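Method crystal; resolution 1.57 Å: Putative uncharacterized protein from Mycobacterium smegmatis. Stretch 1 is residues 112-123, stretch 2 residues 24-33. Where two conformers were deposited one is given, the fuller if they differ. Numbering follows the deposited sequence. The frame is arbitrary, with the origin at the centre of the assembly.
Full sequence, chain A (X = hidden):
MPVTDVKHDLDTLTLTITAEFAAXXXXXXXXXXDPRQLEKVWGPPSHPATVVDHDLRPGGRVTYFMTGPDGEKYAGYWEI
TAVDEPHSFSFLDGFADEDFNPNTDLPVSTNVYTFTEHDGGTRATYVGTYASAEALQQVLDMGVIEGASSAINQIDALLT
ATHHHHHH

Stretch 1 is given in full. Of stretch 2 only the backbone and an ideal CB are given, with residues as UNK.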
# COMPACT_ATOMS: atom_id res chain seq x y z
N VAL A 112 4.31 7.85 -2.71
CA VAL A 112 3.70 8.16 -3.99
C VAL A 112 3.43 6.86 -4.76
O VAL A 112 4.35 6.09 -5.03
CB VAL A 112 4.58 9.05 -4.85
CG1 VAL A 112 3.83 9.45 -6.14
CG2 VAL A 112 5.00 10.29 -4.08
N TYR A 113 2.16 6.63 -5.10
CA TYR A 113 1.78 5.50 -5.94
C TYR A 113 1.50 6.00 -7.34
O TYR A 113 0.72 6.93 -7.53
CB TYR A 113 0.49 4.86 -5.41
CG TYR A 113 0.62 4.08 -4.12
CD1 TYR A 113 1.75 4.16 -3.31
CD2 TYR A 113 -0.43 3.26 -3.70
CE1 TYR A 113 1.84 3.42 -2.12
CE2 TYR A 113 -0.36 2.53 -2.53
CZ TYR A 113 0.77 2.62 -1.74
OH TYR A 113 0.83 1.89 -0.58
N THR A 114 2.13 5.37 -8.33
CA THR A 114 1.96 5.78 -9.71
C THR A 114 1.57 4.58 -10.57
O THR A 114 2.19 3.52 -10.50
CB THR A 114 3.24 6.45 -10.22
OG1 THR A 114 3.55 7.56 -9.37
CG2 THR A 114 3.05 6.95 -11.64
N PHE A 115 0.53 4.78 -11.39
CA PHE A 115 -0.02 3.73 -12.26
C PHE A 115 0.08 4.21 -13.70
O PHE A 115 -0.51 5.22 -14.09
CB PHE A 115 -1.48 3.44 -11.89
CG PHE A 115 -1.69 3.22 -10.43
CD1 PHE A 115 -1.16 2.11 -9.80
CD2 PHE A 115 -2.41 4.13 -9.67
CE1 PHE A 115 -1.33 1.91 -8.45
CE2 PHE A 115 -2.59 3.93 -8.31
CZ PHE A 115 -2.05 2.81 -7.70
N THR A 116 0.84 3.49 -14.52
CA THR A 116 1.00 3.88 -15.91
C THR A 116 0.78 2.73 -16.86
O THR A 116 0.96 1.57 -16.51
CB THR A 116 2.37 4.54 -16.15
OG1 THR A 116 3.41 3.67 -15.69
CG2 THR A 116 2.45 5.87 -15.40
N GLU A 117 0.37 3.08 -18.07
CA GLU A 117 0.05 2.08 -19.07
C GLU A 117 1.32 1.35 -19.46
O GLU A 117 2.35 1.96 -19.73
CB GLU A 117 -0.61 2.75 -20.29
CG GLU A 117 -1.90 3.52 -19.98
CD GLU A 117 -1.67 4.86 -19.29
OE1 GLU A 117 -0.50 5.31 -19.18
OE2 GLU A 117 -2.67 5.48 -18.85
N HIS A 118 1.24 0.03 -19.48
CA HIS A 118 2.39 -0.80 -19.80
C HIS A 118 1.88 -2.04 -20.52
O HIS A 118 1.49 -3.02 -19.87
CB HIS A 118 3.15 -1.17 -18.54
CG HIS A 118 4.48 -1.81 -18.80
ND1 HIS A 118 4.62 -3.16 -19.01
CD2 HIS A 118 5.72 -1.28 -18.88
CE1 HIS A 118 5.89 -3.44 -19.22
NE2 HIS A 118 6.58 -2.32 -19.15
N ASP A 119 1.84 -1.97 -21.85
CA ASP A 119 1.36 -3.07 -22.68
C ASP A 119 -0.16 -3.23 -22.62
O ASP A 119 -0.67 -4.34 -22.69
CB ASP A 119 2.03 -4.39 -22.29
CG ASP A 119 3.53 -4.36 -22.47
OD1 ASP A 119 4.24 -5.03 -21.68
OD2 ASP A 119 4.01 -3.65 -23.38
N GLY A 120 -0.87 -2.11 -22.49
CA GLY A 120 -2.32 -2.14 -22.33
C GLY A 120 -2.71 -2.54 -20.92
O GLY A 120 -3.88 -2.45 -20.52
N GLY A 121 -1.70 -2.99 -20.17
CA GLY A 121 -1.84 -3.33 -18.77
C GLY A 121 -1.33 -2.19 -17.91
O GLY A 121 -1.30 -1.04 -18.37
N THR A 122 -0.93 -2.49 -16.68
CA THR A 122 -0.51 -1.44 -15.76
C THR A 122 0.81 -1.76 -15.09
O THR A 122 1.00 -2.86 -14.56
CB THR A 122 -1.55 -1.24 -14.64
OG1 THR A 122 -2.79 -0.82 -15.22
CG2 THR A 122 -1.08 -0.19 -13.63
N ARG A 123 1.73 -0.80 -15.13
CA ARG A 123 2.86 -0.86 -14.24
C ARG A 123 2.56 0.04 -13.05
O ARG A 123 2.20 1.22 -13.22
CB ARG A 123 4.13 -0.38 -14.93
CG ARG A 123 5.29 -0.20 -13.95
CD ARG A 123 6.56 0.18 -14.68
NE ARG A 123 7.00 -0.90 -15.55
CZ ARG A 123 8.07 -0.83 -16.34
NH1 ARG A 123 8.81 0.28 -16.37
NH2 ARG A 123 8.41 -1.87 -17.10
N UNK A 24 -6.24 -2.63 -17.09
CA UNK A 24 -6.00 -1.22 -17.42
C UNK A 24 -5.76 -0.36 -16.18
O UNK A 24 -6.18 -0.73 -15.08
CB UNK A 24 -7.19 -0.66 -18.21
N UNK A 25 -5.10 0.77 -16.38
CA UNK A 25 -4.84 1.70 -15.30
C UNK A 25 -6.13 2.09 -14.58
O UNK A 25 -6.14 2.19 -13.35
CB UNK A 25 -4.13 2.95 -15.84
N UNK A 26 -7.20 2.32 -15.34
CA UNK A 26 -8.48 2.70 -14.74
C UNK A 26 -8.99 1.64 -13.77
O UNK A 26 -9.55 1.97 -12.72
CB UNK A 26 -9.52 2.95 -15.83
N UNK A 27 -8.77 0.37 -14.10
CA UNK A 27 -9.16 -0.73 -13.20
C UNK A 27 -8.34 -0.76 -11.90
O UNK A 27 -8.90 -0.90 -10.81
CB UNK A 27 -9.01 -2.07 -13.93
N UNK A 28 -7.02 -0.65 -12.01
CA UNK A 28 -6.16 -0.65 -10.84
C UNK A 28 -6.47 0.53 -9.92
O UNK A 28 -6.45 0.39 -8.70
CB UNK A 28 -4.69 -0.62 -11.27
N UNK A 29 -6.77 1.68 -10.50
CA UNK A 29 -7.12 2.84 -9.70
C UNK A 29 -8.26 2.51 -8.73
O UNK A 29 -8.24 2.93 -7.57
CB UNK A 29 -7.51 4.01 -10.61
N UNK A 30 -9.24 1.75 -9.20
CA UNK A 30 -10.42 1.43 -8.40
C UNK A 30 -10.15 0.49 -7.23
O UNK A 30 -10.94 0.44 -6.28
CB UNK A 30 -11.49 0.81 -9.30
N UNK A 31 -9.04 -0.25 -7.30
CA UNK A 31 -8.59 -1.05 -6.16
C UNK A 31 -8.38 -0.14 -4.94
O UNK A 31 -8.73 -0.50 -3.81
CB UNK A 31 -7.30 -1.80 -6.50
N UNK A 32 -7.81 1.04 -5.17
CA UNK A 32 -7.49 1.99 -4.11
C UNK A 32 -8.63 2.97 -3.83
O UNK A 32 -8.77 3.44 -2.70
CB UNK A 32 -6.22 2.77 -4.48
N UNK A 33 -9.44 3.24 -4.84
CA UNK A 33 -10.52 4.21 -4.72
C UNK A 33 -11.75 3.63 -4.04
O UNK A 33 -12.55 4.36 -3.45
CB UNK A 33 -10.90 4.74 -6.10

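Stretch 1 contains a strand from Val112 that leads into a type I' beta turn from His118 to Gly121, after which the chain returns as a second strand through Thr122 and Arg123. The helix of stretch 2, residues 25-33, lies nearly antiparallel to the first strand, at 158° with a closest axis approach of 8.5 Å. Tyr113, Phe115 and Thr122 point their CA-to-CB bonds toward it.

Position 24 stands immediately before the helix, with phi/psi of -69/157 and a CB directed away from stretch 1. The classic capping residues Ser, Thr, Asp and Asn would suit this place, and the phi also admits proline, whose N carries no hydrogen to donate. The residue is Pro24. Its carbonyl O accepts the backbone hydrogen bond from N of residue 28 (3.2 Å), and its CA lies 4.0 Å from Gly120 O.

At position 25, whose CA forms the nearest CA pair of the two stretches with Thr122 CA (5.4 Å), the ideal CB points toward stretch 1, 4.0 Å from Thr122 OG1 and 4.6 Å from Phe115 O. With the backbone so near, a compact side chain such as Val, Ile, Thr or Ala is plausible. Val25, chi1 t, places CG2 3.5 Å from Thr116 C and 3.6 Å from Glu117 N, while CG1 packs 4.0 Å from Phe115 CB. Its N is 3.0 Å from Thr122 OG1, but the angle is too poor for a hydrogen bond.

Positions 26 and 27 have no atom of stretch 1 within 5.5 Å of their ideal CB, so polar or charged residues are readily accommodated. They are Thr26, pointing away, and Arg27, whose end leads away and whose guanidinium is hydrogen-bonded elsewhere in the structure.

Position 28 again points toward the strands, its CB 4.3 Å from Thr122 CG2 and 4.7 Å from Phe115 CD1. A methyl and an aromatic ring invite an aliphatic residue: Ile, Leu, Val or Met. Ile28 sets CG2 3.9 Å from Phe115 CD1 and CG1 3.6 Å from Thr122 OG1.

From position 29 the CB points sideways, 5.2 Å from Phe115 CD2, so a long or broad apolar side chain could reach back to that ring whereas a short one would stop farther off. Trp29, chi1 t, does reach it: CE3 comes within 3.9 Å of Phe115 CD2, which lies at the edge of the indole.

Positions 30 and 31 are out of reach, and stretch 1 sets little constraint on them; Gln30 and Ile31 make no contact with it.

Position 32 points toward stretch 1, yet its CB is 5.3 Å from Phe115 CZ, leaving room for a large side chain that can reach the rings of both Phe115 and Tyr113. Phe, Tyr, Leu or Met would suit. Tyr32 meets both rings: its CE2 is 3.6 Å from Phe115 CZ, the planes 23° apart but slid past each other, and its face receives the edge of Tyr113 in an offset edge-to-face pair, planes at 78°.

Position 33 is out of reach and undemanding; it is Ala33.

Stretch 2 24-33: PVTRIWQIYA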
# COMPACT_ATOMS: atom_id res chain seq x y z
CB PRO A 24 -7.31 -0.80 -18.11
CG PRO A 24 -7.90 -2.07 -18.63
CD PRO A 24 -7.52 -3.12 -17.63
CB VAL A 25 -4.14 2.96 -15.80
CG1 VAL A 25 -4.24 4.05 -14.77
CG2 VAL A 25 -2.67 2.65 -16.12
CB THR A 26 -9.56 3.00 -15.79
OG1 THR A 26 -9.66 1.91 -16.71
CG2 THR A 26 -9.18 4.26 -16.55
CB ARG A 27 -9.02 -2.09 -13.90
CG ARG A 27 -9.21 -3.27 -12.91
CD ARG A 27 -10.65 -3.33 -12.48
NE ARG A 27 -10.91 -4.34 -11.44
CZ ARG A 27 -10.97 -4.06 -10.13
NH1 ARG A 27 -10.77 -2.83 -9.70
NH2 ARG A 27 -11.23 -5.02 -9.26
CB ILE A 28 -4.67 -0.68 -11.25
CG1 ILE A 28 -4.40 -1.87 -12.17
CG2 ILE A 28 -3.79 -0.77 -10.02
CD1 ILE A 28 -4.67 -3.23 -11.54
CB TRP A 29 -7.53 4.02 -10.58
CG TRP A 29 -7.91 5.23 -9.78
CD1 TRP A 29 -9.16 5.61 -9.40
CD2 TRP A 29 -7.01 6.18 -9.21
NE1 TRP A 29 -9.10 6.76 -8.66
CE2 TRP A 29 -7.79 7.13 -8.52
CE3 TRP A 29 -5.62 6.33 -9.23
CZ2 TRP A 29 -7.23 8.21 -7.85
CZ3 TRP A 29 -5.06 7.41 -8.56
CH2 TRP A 29 -5.86 8.33 -7.89
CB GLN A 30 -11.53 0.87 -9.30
CG GLN A 30 -12.09 1.88 -10.28
CD GLN A 30 -12.70 3.11 -9.61
OE1 GLN A 30 -13.21 3.03 -8.49
NE2 GLN A 30 -12.63 4.24 -10.29
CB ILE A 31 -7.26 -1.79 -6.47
CG1 ILE A 31 -7.44 -2.82 -7.60
CG2 ILE A 31 -6.68 -2.44 -5.20
CD1 ILE A 31 -8.21 -4.05 -7.20
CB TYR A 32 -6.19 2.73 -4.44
CG TYR A 32 -5.07 1.74 -4.56
CD1 TYR A 32 -4.40 1.28 -3.44
CD2 TYR A 32 -4.73 1.19 -5.80
CE1 TYR A 32 -3.41 0.32 -3.54
CE2 TYR A 32 -3.73 0.23 -5.91
CZ TYR A 32 -3.07 -0.19 -4.78
OH TYR A 32 -2.09 -1.15 -4.88
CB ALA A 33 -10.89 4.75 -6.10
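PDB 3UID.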